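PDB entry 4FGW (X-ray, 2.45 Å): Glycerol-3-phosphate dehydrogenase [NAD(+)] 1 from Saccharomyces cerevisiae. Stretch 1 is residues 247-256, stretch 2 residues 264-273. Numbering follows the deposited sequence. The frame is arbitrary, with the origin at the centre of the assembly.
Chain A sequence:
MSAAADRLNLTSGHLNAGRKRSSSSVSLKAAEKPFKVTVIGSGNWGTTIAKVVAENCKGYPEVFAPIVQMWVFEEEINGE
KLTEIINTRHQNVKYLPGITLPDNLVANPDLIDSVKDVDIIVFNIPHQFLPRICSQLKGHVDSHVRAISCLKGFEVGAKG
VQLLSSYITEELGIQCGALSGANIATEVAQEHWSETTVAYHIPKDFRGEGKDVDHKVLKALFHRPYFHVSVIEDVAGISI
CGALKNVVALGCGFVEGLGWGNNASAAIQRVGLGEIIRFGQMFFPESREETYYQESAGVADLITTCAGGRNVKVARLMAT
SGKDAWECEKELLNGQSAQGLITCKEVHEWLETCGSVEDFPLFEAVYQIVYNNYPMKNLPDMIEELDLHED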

# COMPACT_ATOMS: atom_id res chain seq x y z
N VAL A 247 -4.72 10.67 9.13
CA VAL A 247 -5.32 11.75 8.33
C VAL A 247 -5.76 11.11 7.00
O VAL A 247 -6.89 11.35 6.55
CB VAL A 247 -4.35 12.95 8.12
CG1 VAL A 247 -4.95 13.99 7.17
CG2 VAL A 247 -3.97 13.59 9.45
N VAL A 248 -4.89 10.26 6.42
CA VAL A 248 -5.16 9.52 5.19
C VAL A 248 -6.34 8.53 5.40
O VAL A 248 -7.23 8.46 4.54
CB VAL A 248 -3.88 8.81 4.65
CG1 VAL A 248 -4.15 8.14 3.31
CG2 VAL A 248 -2.71 9.79 4.54
N ALA A 249 -6.35 7.80 6.53
CA ALA A 249 -7.42 6.84 6.87
C ALA A 249 -8.80 7.51 6.89
O ALA A 249 -9.79 6.87 6.53
CB ALA A 249 -7.13 6.18 8.22
N LEU A 250 -8.85 8.81 7.26
CA LEU A 250 -10.10 9.59 7.26
C LEU A 250 -10.60 9.77 5.82
O LEU A 250 -11.77 9.52 5.56
CB LEU A 250 -9.95 10.93 7.98
CG LEU A 250 -9.78 10.90 9.52
CD1 LEU A 250 -9.36 12.24 10.04
CD2 LEU A 250 -11.08 10.48 10.22
N GLY A 251 -9.69 10.13 4.91
CA GLY A 251 -9.97 10.29 3.49
C GLY A 251 -10.48 9.02 2.84
O GLY A 251 -11.35 9.08 1.97
N CYS A 252 -9.97 7.84 3.30
CA CYS A 252 -10.39 6.51 2.83
C CYS A 252 -11.81 6.19 3.29
O CYS A 252 -12.60 5.67 2.50
CB CYS A 252 -9.42 5.43 3.29
SG CYS A 252 -7.78 5.55 2.56
N GLY A 253 -12.10 6.48 4.56
CA GLY A 253 -13.40 6.27 5.17
C GLY A 253 -14.48 7.08 4.47
O GLY A 253 -15.55 6.54 4.15
N PHE A 254 -14.18 8.37 4.18
CA PHE A 254 -15.09 9.27 3.47
C PHE A 254 -15.47 8.66 2.13
O PHE A 254 -16.65 8.53 1.81
CB PHE A 254 -14.42 10.65 3.22
CG PHE A 254 -14.07 11.46 4.45
CD1 PHE A 254 -13.02 12.38 4.41
CD2 PHE A 254 -14.80 11.33 5.63
CE1 PHE A 254 -12.70 13.13 5.54
CE2 PHE A 254 -14.47 12.09 6.75
CZ PHE A 254 -13.42 12.98 6.70
N VAL A 255 -14.46 8.23 1.39
CA VAL A 255 -14.57 7.64 0.07
C VAL A 255 -15.30 6.27 0.06
O VAL A 255 -16.10 6.02 -0.85
CB VAL A 255 -13.16 7.68 -0.56
CG1 VAL A 255 -12.64 6.32 -0.99
CG2 VAL A 255 -13.10 8.70 -1.68
N GLU A 256 -15.08 5.44 1.10
CA GLU A 256 -15.75 4.14 1.28
C GLU A 256 -17.23 4.35 1.61
O GLU A 256 -18.09 3.77 0.94
CB GLU A 256 -15.07 3.33 2.39
CG GLU A 256 -13.80 2.61 1.94
CD GLU A 256 -13.10 1.76 2.98
OE1 GLU A 256 -13.63 1.64 4.11
OE2 GLU A 256 -12.01 1.23 2.68
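Stretch 2 264-273: ASAAIQRVGL

Ile268 is the centre of the contact: its CA-to-CB bond points toward stretch 1, and its side chain sits as a knob in a hole formed by Val248, Gly251, Cys252 and Val255. CD1 of Ile268 reaches CG2 of Val255 at 3.4 Å, while CG2 of Ile268 lies 3.7 Å from C of Gly251, 3.7 Å from SG of Cys252 and 4.0 Å from CG1 of Val248. Gly251 leaves room for this knob, since an ideal CB there would stand a tight 3.1 Å from CG2 of Ile268. Around this centre two helices run nearly antiparallel, their N-to-C directions 160° apart and their axes approaching to 8.7 Å. All residues of stretch 2 are helical, with phi/psi near -65/-42, and backbone hydrogen bonds such as Gly272 N to Ile268 O (2.7 Å) hold the turns. Because the directions oppose, Val248 meets the later end of stretch 2 and Val255 its beginning. Val248 CG2 packs 3.6 Å from CA of Gly272, and the two CA atoms are 5.4 Å apart; an ideal CB on Gly272 would clash with Val248 CG1 at 2.3 Å, so the bare glycine backbone permits this approach. At the other end, Val255 CG1 lies 3.6 Å from CB of Ala264 and 3.5 Å from N of Ser265. Cys252 flanks the knob, its SG 3.6 Å from CG of Gln269. Its CA comes within 4.9 Å of the CA of Ser265, and its CB lies 3.6 Å from Ser265 OG. That hydroxyl opens the polar edge: chi1 of Ser265 is t, and OG donates a weak hydrogen bond to OE2 of Glu256 at 3.3 Å. Glu256 points sideways at CB, but the end of its side chain comes nearer to stretch 2. The contact buries 419 Å², both sides summed.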

# COMPACT_ATOMS: atom_id res chain seq x y z
N ALA A 264 -11.26 3.55 -5.17
CA ALA A 264 -11.25 4.94 -4.72
C ALA A 264 -10.45 5.04 -3.43
O ALA A 264 -9.69 5.99 -3.27
CB ALA A 264 -12.67 5.43 -4.51
N SER A 265 -10.56 4.04 -2.54
CA SER A 265 -9.83 3.97 -1.27
C SER A 265 -8.32 3.82 -1.54
O SER A 265 -7.54 4.58 -0.97
CB SER A 265 -10.34 2.80 -0.44
OG SER A 265 -9.72 2.78 0.84
N ALA A 266 -7.94 2.89 -2.44
CA ALA A 266 -6.55 2.63 -2.85
C ALA A 266 -5.91 3.90 -3.45
O ALA A 266 -4.73 4.15 -3.20
CB ALA A 266 -6.51 1.50 -3.87
N ALA A 267 -6.70 4.72 -4.19
CA ALA A 267 -6.28 5.99 -4.77
C ALA A 267 -5.91 7.00 -3.67
O ALA A 267 -4.87 7.65 -3.80
CB ALA A 267 -7.37 6.56 -5.67
N ILE A 268 -6.72 7.10 -2.59
CA ILE A 268 -6.44 7.99 -1.44
C ILE A 268 -5.20 7.53 -0.69
O ILE A 268 -4.41 8.38 -0.26
CB ILE A 268 -7.68 8.27 -0.52
CG1 ILE A 268 -8.60 9.30 -1.19
CG2 ILE A 268 -7.30 8.80 0.87
CD1 ILE A 268 -9.70 8.75 -1.73
N GLN A 269 -5.00 6.20 -0.58
CA GLN A 269 -3.81 5.63 0.05
C GLN A 269 -2.56 5.98 -0.75
O GLN A 269 -1.54 6.34 -0.16
CB GLN A 269 -3.95 4.11 0.21
CG GLN A 269 -4.87 3.75 1.36
CD GLN A 269 -5.21 2.29 1.44
OE1 GLN A 269 -6.33 1.89 1.15
NE2 GLN A 269 -4.27 1.48 1.87
N ARG A 270 -2.65 5.95 -2.09
CA ARG A 270 -1.55 6.31 -2.98
C ARG A 270 -1.22 7.80 -2.85
O ARG A 270 -0.04 8.15 -2.72
CB ARG A 270 -1.91 5.97 -4.44
CG ARG A 270 -0.79 6.27 -5.42
CD ARG A 270 -1.31 6.40 -6.83
NE ARG A 270 -2.15 7.58 -7.05
CZ ARG A 270 -1.70 8.79 -7.36
NH1 ARG A 270 -0.40 9.01 -7.46
NH2 ARG A 270 -2.54 9.78 -7.57
N VAL A 271 -2.25 8.66 -2.88
CA VAL A 271 -2.10 10.10 -2.75
C VAL A 271 -1.53 10.42 -1.35
O VAL A 271 -0.59 11.20 -1.23
CB VAL A 271 -3.41 10.87 -3.10
CG1 VAL A 271 -3.34 12.34 -2.70
CG2 VAL A 271 -3.74 10.74 -4.58
N GLY A 272 -2.09 9.76 -0.34
CA GLY A 272 -1.69 9.88 1.06
C GLY A 272 -0.25 9.51 1.30
O GLY A 272 0.49 10.30 1.91
N LEU A 273 0.20 8.35 0.77
CA LEU A 273 1.60 7.92 0.85
C LEU A 273 2.53 9.00 0.27
O LEU A 273 3.53 9.32 0.90
CB LEU A 273 1.84 6.56 0.16
CG LEU A 273 3.26 5.95 0.29
CD1 LEU A 273 3.62 5.62 1.75
CD2 LEU A 273 3.41 4.74 -0.59